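Local coordinates for hypothetical protein (Nostoc punctiforme, PDB 2O62) that is of unknown function but, as a two-sheet antiparallel beta protein of the calycin clan, possibly binds a small ligand, at residues A[20-25]-A[29-34]; A[40-43]-A[48-51]; A[200-203]-A[209-212]. One frame throughout, in Å; residues are numbered along the deposited sequence. Where two conformers were deposited one is given.

Interaction 1 of 3, residues A[20-25]-A[29-34]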
ATOM      1  N   PHE A  20     -12.707  -7.917   4.434  1.00 19.24           N
ATOM      2  CA  PHE A  20     -11.990  -6.864   5.147  1.00 19.47           C
ATOM      3  C   PHE A  20     -11.477  -7.475   6.422  1.00 19.47           C
ATOM      4  O   PHE A  20     -12.272  -7.922   7.231  1.00 19.51           O
ATOM      5  CB  PHE A  20     -12.946  -5.740   5.540  1.00 20.46           C
ATOM      6  CG  PHE A  20     -13.350  -4.816   4.399  1.00 23.01           C
ATOM      7  CD1 PHE A  20     -13.896  -5.311   3.232  1.00 27.81           C
ATOM      8  CD2 PHE A  20     -13.296  -3.439   4.540  1.00 25.38           C
ATOM      9  CE1 PHE A  20     -14.292  -4.465   2.203  1.00 26.32           C
ATOM     10  CE2 PHE A  20     -13.722  -2.592   3.500  1.00 25.32           C
ATOM     11  CZ  PHE A  20     -14.213  -3.102   2.363  1.00 23.52           C
ATOM     12  N   SER A  21     -10.161  -7.471   6.611  1.00 19.02           N
ATOM     13  CA  SER A  21      -9.490  -8.173   7.727  1.00 19.53           C
ATOM     14  C   SER A  21      -8.659  -7.210   8.548  1.00 20.71           C
ATOM     15  O   SER A  21      -7.785  -6.544   8.002  1.00 21.56           O
ATOM     16  CB  SER A  21      -8.569  -9.264   7.179  1.00 19.26           C
ATOM     17  OG  SER A  21      -9.292 -10.101   6.307  1.00 19.88           O
ATOM     18  N   ASN A  22      -8.958  -7.109   9.842  1.00 21.09           N
ATOM     19  CA  ASN A  22      -8.182  -6.304  10.782  1.00 21.06           C
ATOM     20  C   ASN A  22      -7.123  -7.133  11.448  1.00 19.98           C
ATOM     21  O   ASN A  22      -7.434  -8.137  12.052  1.00 20.16           O
ATOM     22  CB  ASN A  22      -9.067  -5.757  11.882  1.00 22.57           C
ATOM     23  CG  ASN A  22     -10.155  -4.882  11.342  1.00 28.53           C
ATOM     24  OD1 ASN A  22     -10.005  -4.261  10.293  1.00 34.68           O
ATOM     25  ND2 ASN A  22     -11.260  -4.819  12.055  1.00 40.02           N
ATOM     26  N   PHE A  23      -5.907  -6.633  11.340  1.00 19.32           N
ATOM     27  CA  PHE A  23      -4.726  -7.206  11.940  1.00 21.01           C
ATOM     28  C   PHE A  23      -4.138  -6.282  12.994  1.00 21.47           C
ATOM     29  O   PHE A  23      -4.192  -5.049  12.876  1.00 21.26           O
ATOM     30  CB  PHE A  23      -3.670  -7.417  10.851  1.00 21.32           C
ATOM     31  CG  PHE A  23      -3.964  -8.551   9.945  1.00 21.94           C
ATOM     32  CD1 PHE A  23      -4.720  -8.369   8.813  1.00 22.82           C
ATOM     33  CD2 PHE A  23      -3.491  -9.823  10.220  1.00 24.12           C
ATOM     34  CE1 PHE A  23      -5.019  -9.426   7.960  1.00 21.76           C
ATOM     35  CE2 PHE A  23      -3.794 -10.892   9.363  1.00 23.90           C
ATOM     36  CZ  PHE A  23      -4.565 -10.660   8.212  1.00 21.53           C
ATOM     37  N   SER A  24      -3.513  -6.882  13.999  1.00 21.38           N
ATOM     38  CA  SER A  24      -2.699  -6.145  14.965  1.00 22.05           C
ATOM     39  C   SER A  24      -1.380  -5.686  14.312  1.00 22.29           C
ATOM     40  O   SER A  24      -1.001  -6.196  13.242  1.00 22.40           O
ATOM     41  CB  SER A  24      -2.390  -7.020  16.180  1.00 22.01           C
ATOM     42  OG  SER A  24      -1.374  -7.950  15.878  1.00 21.78           O
ATOM     43  N   PRO A  25      -0.672  -4.746  14.956  1.00 23.16           N
ATOM     44  CA  PRO A  25       0.646  -4.318  14.438  1.00 23.68           C
ATOM     45  C   PRO A  25       1.721  -5.428  14.436  1.00 24.27           C
ATOM     46  O   PRO A  25       2.761  -5.233  13.806  1.00 24.61           O
ATOM     47  CB  PRO A  25       1.053  -3.200  15.385  1.00 23.74           C
ATOM     48  CG  PRO A  25      -0.198  -2.757  16.041  1.00 23.83           C
ATOM     49  CD  PRO A  25      -1.038  -3.996  16.175  1.00 22.61           C
ATOM     50  N   LEU A  29      -4.413 -11.790  13.157  1.00 20.93           N
ATOM     51  CA  LEU A  29      -5.750 -11.524  12.630  1.00 20.89           C
ATOM     52  C   LEU A  29      -6.716 -11.351  13.797  1.00 20.77           C
ATOM     53  O   LEU A  29      -6.889 -12.265  14.606  1.00 19.77           O
ATOM     54  CB  LEU A  29      -6.235 -12.664  11.711  1.00 21.65           C
ATOM     55  CG  LEU A  29      -7.670 -12.545  11.157  1.00 20.51           C
ATOM     56  CD1 LEU A  29      -7.785 -11.284  10.320  1.00 21.22           C
ATOM     57  CD2 LEU A  29      -8.062 -13.793  10.395  1.00 21.94           C
ATOM     58  N   LEU A  30      -7.385 -10.209  13.840  1.00 19.67           N
ATOM     59  CA  LEU A  30      -8.310  -9.915  14.898  1.00 20.10           C
ATOM     60  C   LEU A  30      -9.745 -10.067  14.466  1.00 20.33           C
ATOM     61  O   LEU A  30     -10.566 -10.613  15.212  1.00 20.39           O
ATOM     62  CB  LEU A  30      -8.089  -8.486  15.410  1.00 20.57           C
ATOM     63  CG  LEU A  30      -6.666  -8.179  15.911  1.00 22.04           C
ATOM     64  CD1 LEU A  30      -6.516  -6.716  16.317  1.00 23.41           C
ATOM     65  CD2 LEU A  30      -6.317  -9.102  17.045  1.00 22.45           C
ATOM     66  N   ASN A  31     -10.067  -9.587  13.279  1.00 20.06           N
ATOM     67  CA  ASN A  31     -11.442  -9.552  12.837  1.00 22.42           C
ATOM     68  C   ASN A  31     -11.469  -9.600  11.321  1.00 21.54           C
ATOM     69  O   ASN A  31     -10.678  -8.923  10.653  1.00 22.63           O
ATOM     70  CB  ASN A  31     -12.109  -8.275  13.316  1.00 24.29           C
ATOM     71  CG  ASN A  31     -13.603  -8.276  13.075  1.00 30.08           C
ATOM     72  OD1 ASN A  31     -14.087  -7.601  12.154  1.00 41.34           O
ATOM     73  ND2 ASN A  31     -14.349  -9.067  13.857  1.00 35.80           N
ATOM     74  N   ASP A  32     -12.357 -10.410  10.791  1.00 19.70           N
ATOM     75  CA  ASP A  32     -12.515 -10.538   9.350  1.00 20.30           C
ATOM     76  C   ASP A  32     -13.999 -10.596   9.010  1.00 19.80           C
ATOM     77  O   ASP A  32     -14.765 -11.264   9.699  1.00 20.29           O
ATOM     78  CB  ASP A  32     -11.833 -11.798   8.901  1.00 20.17           C
ATOM     79  CG  ASP A  32     -12.149 -12.133   7.493  1.00 23.35           C
ATOM     80  OD1 ASP A  32     -11.422 -11.611   6.607  1.00 24.89           O
ATOM     81  OD2 ASP A  32     -13.171 -12.873   7.285  1.00 23.58           O
ATOM     82  N   THR A  33     -14.393  -9.907   7.940  1.00 19.59           N
ATOM     83  CA  THR A  33     -15.780  -9.856   7.531  0.50 18.90           C
ATOM     84  C   THR A  33     -15.822 -10.017   6.037  1.00 18.96           C
ATOM     85  O   THR A  33     -15.168  -9.244   5.314  1.00 18.25           O
ATOM     86  CB  THR A  33     -16.431  -8.527   7.900  0.50 19.03           C
ATOM     87  OG1 THR A  33     -16.194  -8.239   9.282  0.50 19.17           O
ATOM     88  CG2 THR A  33     -17.927  -8.581   7.612  0.50 18.10           C
ATOM     89  N   SER A  34     -16.600 -10.983   5.563  1.00 19.36           N
ATOM     90  CA  SER A  34     -16.742 -11.172   4.139  1.00 19.68           C
ATOM     91  C   SER A  34     -17.449  -9.968   3.493  1.00 19.93           C
ATOM     92  O   SER A  34     -18.317  -9.286   4.093  1.00 18.92           O
ATOM     93  CB  SER A  34     -17.434 -12.523   3.822  1.00 20.69           C
ATOM     94  OG  SER A  34     -18.820 -12.467   4.152  1.00 22.22           O
TER
HETATM   95  O   HOH W   1     -13.535  -6.783   9.592  1.00 27.94           O

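Interaction 2 of 3, residues A[40-43]-A[48-51]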
ATOM      1  N   GLU A  40     -20.168   0.440 -10.029  1.00 23.67           N
ATOM      2  CA  GLU A  40     -20.803   0.479 -11.316  1.00 24.98           C
ATOM      3  C   GLU A  40     -20.871   1.911 -11.832  1.00 24.10           C
ATOM      4  O   GLU A  40     -21.092   2.841 -11.074  1.00 24.45           O
ATOM      5  CB  GLU A  40     -22.192  -0.110 -11.210  1.00 25.11           C
ATOM      6  CG  GLU A  40     -23.189   0.683 -10.401  1.00 28.61           C
ATOM      7  CD  GLU A  40     -24.444  -0.134 -10.060  1.00 29.38           C
ATOM      8  OE1 GLU A  40     -25.008  -0.755 -10.999  1.00 35.45           O
ATOM      9  OE2 GLU A  40     -24.848  -0.145  -8.856  1.00 32.71           O
ATOM     10  N   GLY A  41     -20.692   2.077 -13.141  1.00 23.58           N
ATOM     11  CA  GLY A  41     -20.790   3.380 -13.756  1.00 22.54           C
ATOM     12  C   GLY A  41     -22.198   3.623 -14.226  1.00 22.27           C
ATOM     13  O   GLY A  41     -22.873   2.694 -14.712  1.00 21.82           O
ATOM     14  N   LEU A  42     -22.647   4.863 -14.089  1.00 20.67           N
ATOM     15  CA  LEU A  42     -23.954   5.292 -14.575  1.00 21.45           C
ATOM     16  C   LEU A  42     -23.776   6.533 -15.416  1.00 20.40           C
ATOM     17  O   LEU A  42     -22.762   7.234 -15.320  1.00 20.30           O
ATOM     18  CB  LEU A  42     -24.875   5.637 -13.391  1.00 21.73           C
ATOM     19  CG  LEU A  42     -25.023   4.598 -12.265  1.00 26.27           C
ATOM     20  CD1 LEU A  42     -25.954   5.136 -11.156  1.00 28.24           C
ATOM     21  CD2 LEU A  42     -25.567   3.339 -12.813  1.00 26.38           C
ATOM     22  N   ASN A  43     -24.802   6.831 -16.194  1.00 20.41           N
ATOM     23  CA  ASN A  43     -24.846   8.023 -17.027  1.00 20.96           C
ATOM     24  C   ASN A  43     -23.561   8.247 -17.803  1.00 19.79           C
ATOM     25  O   ASN A  43     -22.869   9.230 -17.606  1.00 19.28           O
ATOM     26  CB  ASN A  43     -25.234   9.266 -16.194  1.00 22.29           C
ATOM     27  CG  ASN A  43     -26.618   9.121 -15.564  1.00 24.27           C
ATOM     28  OD1 ASN A  43     -26.745   9.109 -14.337  1.00 33.76           O
ATOM     29  ND2 ASN A  43     -27.647   8.934 -16.398  1.00 32.83           N
ATOM     30  N   VAL A  48     -20.228   7.203 -10.523  1.00 21.23           N
ATOM     31  CA  VAL A  48     -19.969   5.832 -10.084  1.00 20.99           C
ATOM     32  C   VAL A  48     -20.732   5.531  -8.786  1.00 20.99           C
ATOM     33  O   VAL A  48     -20.609   6.282  -7.803  1.00 21.37           O
ATOM     34  CB  VAL A  48     -18.478   5.557  -9.861  1.00 20.58           C
ATOM     35  CG1 VAL A  48     -18.305   4.209  -9.233  1.00 22.86           C
ATOM     36  CG2 VAL A  48     -17.706   5.566 -11.190  1.00 21.45           C
ATOM     37  N   ARG A  49     -21.546   4.471  -8.792  1.00 21.15           N
ATOM     38  CA  ARG A  49     -22.237   4.040  -7.595  1.00 21.94           C
ATOM     39  C   ARG A  49     -21.480   2.903  -6.932  1.00 22.57           C
ATOM     40  O   ARG A  49     -21.127   1.901  -7.565  1.00 22.83           O
ATOM     41  CB  ARG A  49     -23.638   3.571  -7.892  1.00 21.72           C
ATOM     42  CG  ARG A  49     -24.330   2.995  -6.658  1.00 25.02           C
ATOM     43  CD  ARG A  49     -25.707   2.526  -6.995  1.00 29.54           C
ATOM     44  NE  ARG A  49     -26.519   3.687  -7.265  1.00 31.81           N
ATOM     45  CZ  ARG A  49     -27.567   3.716  -8.084  1.00 34.99           C
ATOM     46  NH1 ARG A  49     -27.944   2.630  -8.751  1.00 35.47           N
ATOM     47  NH2 ARG A  49     -28.229   4.862  -8.251  1.00 35.58           N
ATOM     48  N   LEU A  50     -21.224   3.075  -5.643  1.00 23.81           N
ATOM     49  CA  LEU A  50     -20.539   2.072  -4.854  1.00 25.07           C
ATOM     50  C   LEU A  50     -21.524   1.401  -3.914  1.00 26.01           C
ATOM     51  O   LEU A  50     -22.249   2.090  -3.208  1.00 26.69           O
ATOM     52  CB  LEU A  50     -19.431   2.740  -4.059  1.00 25.90           C
ATOM     53  CG  LEU A  50     -18.609   1.865  -3.101  1.00 27.37           C
ATOM     54  CD1 LEU A  50     -17.205   2.364  -3.036  1.00 29.99           C
ATOM     55  CD2 LEU A  50     -19.205   1.796  -1.681  1.00 28.99           C
ATOM     56  N   THR A  51     -21.591   0.062  -3.938  1.00 26.20           N
ATOM     57  CA  THR A  51     -22.483  -0.683  -3.035  1.00 25.85           C
ATOM     58  C   THR A  51     -21.572  -1.672  -2.329  1.00 25.26           C
ATOM     59  O   THR A  51     -21.107  -2.606  -2.964  1.00 24.73           O
ATOM     60  CB  THR A  51     -23.619  -1.422  -3.770  1.00 26.87           C
ATOM     61  OG1 THR A  51     -24.393  -0.505  -4.557  1.00 26.41           O
ATOM     62  CG2 THR A  51     -24.569  -2.069  -2.773  1.00 28.15           C
TER
HETATM   63  O   HOH W   2     -23.142  -0.241  -6.940  1.00 25.88           O
HETATM   64  O   HOH W   3     -27.333  -0.493  -8.045  1.00 40.56           O

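Interaction 3 of 3, residues A[200-203]-A[209-212]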
ATOM      1  N   VAL A 200      10.340  -7.141  10.754  1.00 20.83           N
ATOM      2  CA  VAL A 200      11.706  -6.769  10.460  1.00 20.52           C
ATOM      3  C   VAL A 200      11.862  -5.342  10.955  1.00 20.08           C
ATOM      4  O   VAL A 200      11.119  -4.449  10.533  1.00 21.20           O
ATOM      5  CB  VAL A 200      12.006  -6.865   8.960  1.00 20.46           C
ATOM      6  CG1 VAL A 200      13.418  -6.415   8.647  1.00 21.75           C
ATOM      7  CG2 VAL A 200      11.729  -8.323   8.466  1.00 21.02           C
ATOM      8  N   LEU A 201      12.859  -5.133  11.792  1.00 19.22           N
ATOM      9  CA  LEU A 201      13.044  -3.860  12.487  1.00 19.23           C
ATOM     10  C   LEU A 201      14.296  -3.148  11.996  1.00 17.96           C
ATOM     11  O   LEU A 201      15.391  -3.652  12.163  1.00 18.30           O
ATOM     12  CB  LEU A 201      13.152  -4.111  13.976  1.00 19.44           C
ATOM     13  CG  LEU A 201      13.419  -2.878  14.805  1.00 18.68           C
ATOM     14  CD1 LEU A 201      12.281  -1.891  14.665  1.00 21.73           C
ATOM     15  CD2 LEU A 201      13.678  -3.230  16.273  1.00 21.81           C
ATOM     16  N   PHE A 202      14.101  -1.969  11.413  1.00 18.18           N
ATOM     17  CA  PHE A 202      15.194  -1.027  11.078  1.00 18.26           C
ATOM     18  C   PHE A 202      15.184   0.145  12.056  1.00 18.00           C
ATOM     19  O   PHE A 202      14.303   0.991  11.998  1.00 17.72           O
ATOM     20  CB  PHE A 202      15.031  -0.476   9.664  1.00 16.93           C
ATOM     21  CG  PHE A 202      15.137  -1.514   8.539  1.00 17.27           C
ATOM     22  CD1 PHE A 202      14.007  -2.230   8.106  1.00 19.30           C
ATOM     23  CD2 PHE A 202      16.314  -1.664   7.833  1.00 17.89           C
ATOM     24  CE1 PHE A 202      14.099  -3.143   7.019  1.00 18.72           C
ATOM     25  CE2 PHE A 202      16.396  -2.548   6.734  1.00 17.15           C
ATOM     26  CZ  PHE A 202      15.279  -3.299   6.350  1.00 17.66           C
ATOM     27  N   ASP A 203      16.155   0.200  12.957  1.00 17.73           N
ATOM     28  CA  ASP A 203      16.141   1.256  13.971  1.00 18.86           C
ATOM     29  C   ASP A 203      17.504   1.928  14.227  1.00 19.27           C
ATOM     30  O   ASP A 203      17.637   2.669  15.200  1.00 19.64           O
ATOM     31  CB  ASP A 203      15.536   0.749  15.293  1.00 18.71           C
ATOM     32  CG  ASP A 203      16.416  -0.249  15.975  1.00 21.35           C
ATOM     33  OD1 ASP A 203      17.444  -0.614  15.392  1.00 22.04           O
ATOM     34  OD2 ASP A 203      16.089  -0.705  17.097  1.00 29.21           O
ATOM     35  N   GLN A 209      13.895   4.365   9.746  1.00 20.57           N
ATOM     36  CA  GLN A 209      13.373   4.103  11.102  1.00 20.63           C
ATOM     37  C   GLN A 209      11.995   3.479  10.970  1.00 21.60           C
ATOM     38  O   GLN A 209      11.004   4.188  11.014  1.00 21.53           O
ATOM     39  CB  GLN A 209      13.281   5.418  11.864  1.00 20.86           C
ATOM     40  CG  GLN A 209      14.650   5.976  12.245  1.00 21.07           C
ATOM     41  CD  GLN A 209      15.302   5.181  13.310  1.00 22.31           C
ATOM     42  OE1 GLN A 209      14.743   5.022  14.402  1.00 22.83           O
ATOM     43  NE2 GLN A 209      16.517   4.699  13.042  1.00 22.75           N
ATOM     44  N   VAL A 210      11.943   2.164  10.731  1.00 21.49           N
ATOM     45  CA  VAL A 210      10.691   1.535  10.284  1.00 21.46           C
ATOM     46  C   VAL A 210      10.584   0.133  10.767  1.00 21.04           C
ATOM     47  O   VAL A 210      11.589  -0.488  11.139  1.00 19.51           O
ATOM     48  CB  VAL A 210      10.478   1.543   8.745  1.00 22.28           C
ATOM     49  CG1 VAL A 210      10.459   2.922   8.177  1.00 23.43           C
ATOM     50  CG2 VAL A 210      11.499   0.685   8.034  1.00 22.79           C
ATOM     51  N   GLN A 211       9.353  -0.358  10.850  1.00 21.09           N
ATOM     52  CA  GLN A 211       9.127  -1.787  11.040  1.00 22.38           C
ATOM     53  C   GLN A 211       8.507  -2.284   9.773  1.00 21.84           C
ATOM     54  O   GLN A 211       7.666  -1.615   9.202  1.00 22.37           O
ATOM     55  CB  GLN A 211       8.220  -2.116  12.242  1.00 22.82           C
ATOM     56  CG  GLN A 211       6.738  -1.668  12.156  1.00 24.77           C
ATOM     57  CD  GLN A 211       5.830  -2.547  13.069  1.00 26.31           C
ATOM     58  OE1 GLN A 211       6.102  -2.651  14.260  1.00 28.79           O
ATOM     59  NE2 GLN A 211       4.801  -3.235  12.482  1.00 24.06           N
ATOM     60  N   VAL A 212       8.882  -3.484   9.338  1.00 20.22           N
ATOM     61  CA  VAL A 212       8.189  -4.081   8.172  1.00 20.87           C
ATOM     62  C   VAL A 212       7.448  -5.287   8.674  1.00 20.79           C
ATOM     63  O   VAL A 212       8.026  -6.090   9.371  1.00 21.06           O
ATOM     64  CB  VAL A 212       9.169  -4.511   7.081  1.00 20.46           C
ATOM     65  CG1 VAL A 212       8.407  -5.028   5.878  1.00 24.46           C
ATOM     66  CG2 VAL A 212      10.068  -3.372   6.697  1.00 20.87           C
TER
HETATM   67  O   HOH W   4      15.327   3.957  16.869  1.00 41.50           O

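Interaction 1 of 3, residues A[20-25]-A[29-34]
The carbonyl oxygen of Asn22 is gripped by two successive amides of the facing strand. Leu30 N donates from 2.7 Å to Asn22 O, nearly in line with the carbonyl bond, whereas Asn31 N approaches Asn22 O from 3.2 Å in the carbonyl plane, on a lone pair. Asn22 N returns a bond to Asn31 O, and Phe20 and Thr33 exchange a further pair of backbone bonds. Leu30 is the inserted residue: Leu30 and Asn31 both face Asn22, and the register shifts by one before Phe23 meets Leu29.

On the face carrying Ser21, Phe23, Leu29 and Asp32, Ser21 OG donates at 2.6 Å to Asp32 OD1, which accepts on its anti lone pair, away from the other carboxylate oxygen. Asp32 reaches it because its CG stands anti to the backbone N (chi1 170°). Arg124 also bonds Ser21 OG and Ser19 OG bonds Asp32 OD1, so this short link belongs to a wider polar network. Next to it, Leu29 lays its CD1 methyl over one face of the Phe23 ring, 4.1 Å from the centroid, a CH-pi contact, while Leu29 CB lies 3.8 Å from Phe23 CE2.

On the other face the side chains of Asn22 and Asn31 keep abreast, their amide planes 29° apart. Asn22 OD1 turns to Thr121 of strand 117-127, and a water donates to Asn31 OD1 (2.7 Å) and Phe20 O and also bonds Thr33 OG1, bridging side chains and backbone. Beyond the strand, Ser24 OG bonds the backbone N of Glu26 and of Thr28, within the turn.

Two consecutive residues set against one make this a classic beta bulge, placed beside the turn of the hairpin formed by strands 14-23 and 29-42.

Interaction 2 of 3, residues A[40-43]-A[48-51]
Leu42 CD1 sits over the centre of one face of the Arg49 guanidinium, 3.6 Å above its plane, and at the edge, near that plane, comes Glu40 OE2. The Glu40 carboxylate is turned almost at right angles to the guanidinium, 89° between planes, and OE2 stays 4.2 Å from Arg49 NH1, too far for a salt bridge. Instead Glu40 runs alongside the aliphatic part of Arg49, with OE2 3.4 Å from Arg49 CD. That course follows from the Glu40 first torsion (chi1 68°), which sets CG between the backbone N and the carbonyl carbon and close to Arg49 CB.

Water joins the two charges. One molecule donates to Glu40 OE2 at 2.6 Å and accepts from Arg49 NH1 at 3.3 Å; a second lies among Glu40 OE2, Arg49 O and Thr51 OG1. The direct ionic partner of Arg49 is Glu63, which forms a salt bridge with NH2 from the neighbouring strand 60-64.

In the backbone, Glu40 and Arg49 form an antiparallel hydrogen-bonded pair, with Glu40 N to Arg49 O at 3.0 Å. Gly41 faces Val48 in the next, non-hydrogen-bonded pair, and Val48 packs on Trp6, Phe9 and Leu10 of helix 5-10.

The Arg49 charge is probably neutralised mainly by Glu63, and the weaker attraction between the Glu40 and Arg49 side chains is likely to be mediated by water.

Interaction 3 of 3, residues A[200-203]-A[209-212]
Phe202 and Val210 run alongside each other from paired positions, and the valine approaches the ring obliquely, CG2 3.8 Å from Phe202 CD1. Val212 CG2 meets the same ring at its edge, 4.1 Å from Phe202 CE1, so the phenyl group sits against the two CG2 methyls. Its CG lies anti to the carbonyl carbon (chi1 -64°), which leans the ring towards the Val200 end of its strand, level with Val212 across the sheet. Val200 packs beside Val212, CB to CB 4.1 Å, continuing the apolar row on the face of Phe202 and Val210. On the other face, Leu201 CD1 settles 3.9 Å from Val210 O.

Four backbone bonds hold these bumps in step, among them Val212 N to Val200 O at 2.7 Å. At the turn end, Gln209 bends at chi2 (-71°) to bring its amide back towards Asp203; OE1 accepts from a water that also donates to Asp203 O, while NE2 bonds Asp205 O in the connecting loop. Replacing Gln209 by an alanine removes the amide and would probably leave Asp205 O without this donor and the bridging water without its OE1 acceptor.

The valine and phenyl contacts are apolar, whereas polar groups and a water hold the turn end, which probably depends more on solvent.

Interactions 1 and 2 share strand 29-42 and lie in the same sheet, one towards each end of that strand, with centres 27 Å apart and nearest atoms about 8 Å apart. Interaction 3 belongs to the other sheet, the closed ten-stranded barrel of the C-terminal half. Its centre is 22 Å from that of interaction 1, yet the two touch: Pro25 O probably accepts a hydrogen bond from Gln211 NE2 at 3.1 Å, tying the two halves together. Gln211 OE1 bonds a glycerol, probably from the crystallisation liquor, which may mark a pocket. Interaction 2 is remote, its centre 41 Å from that of interaction 3.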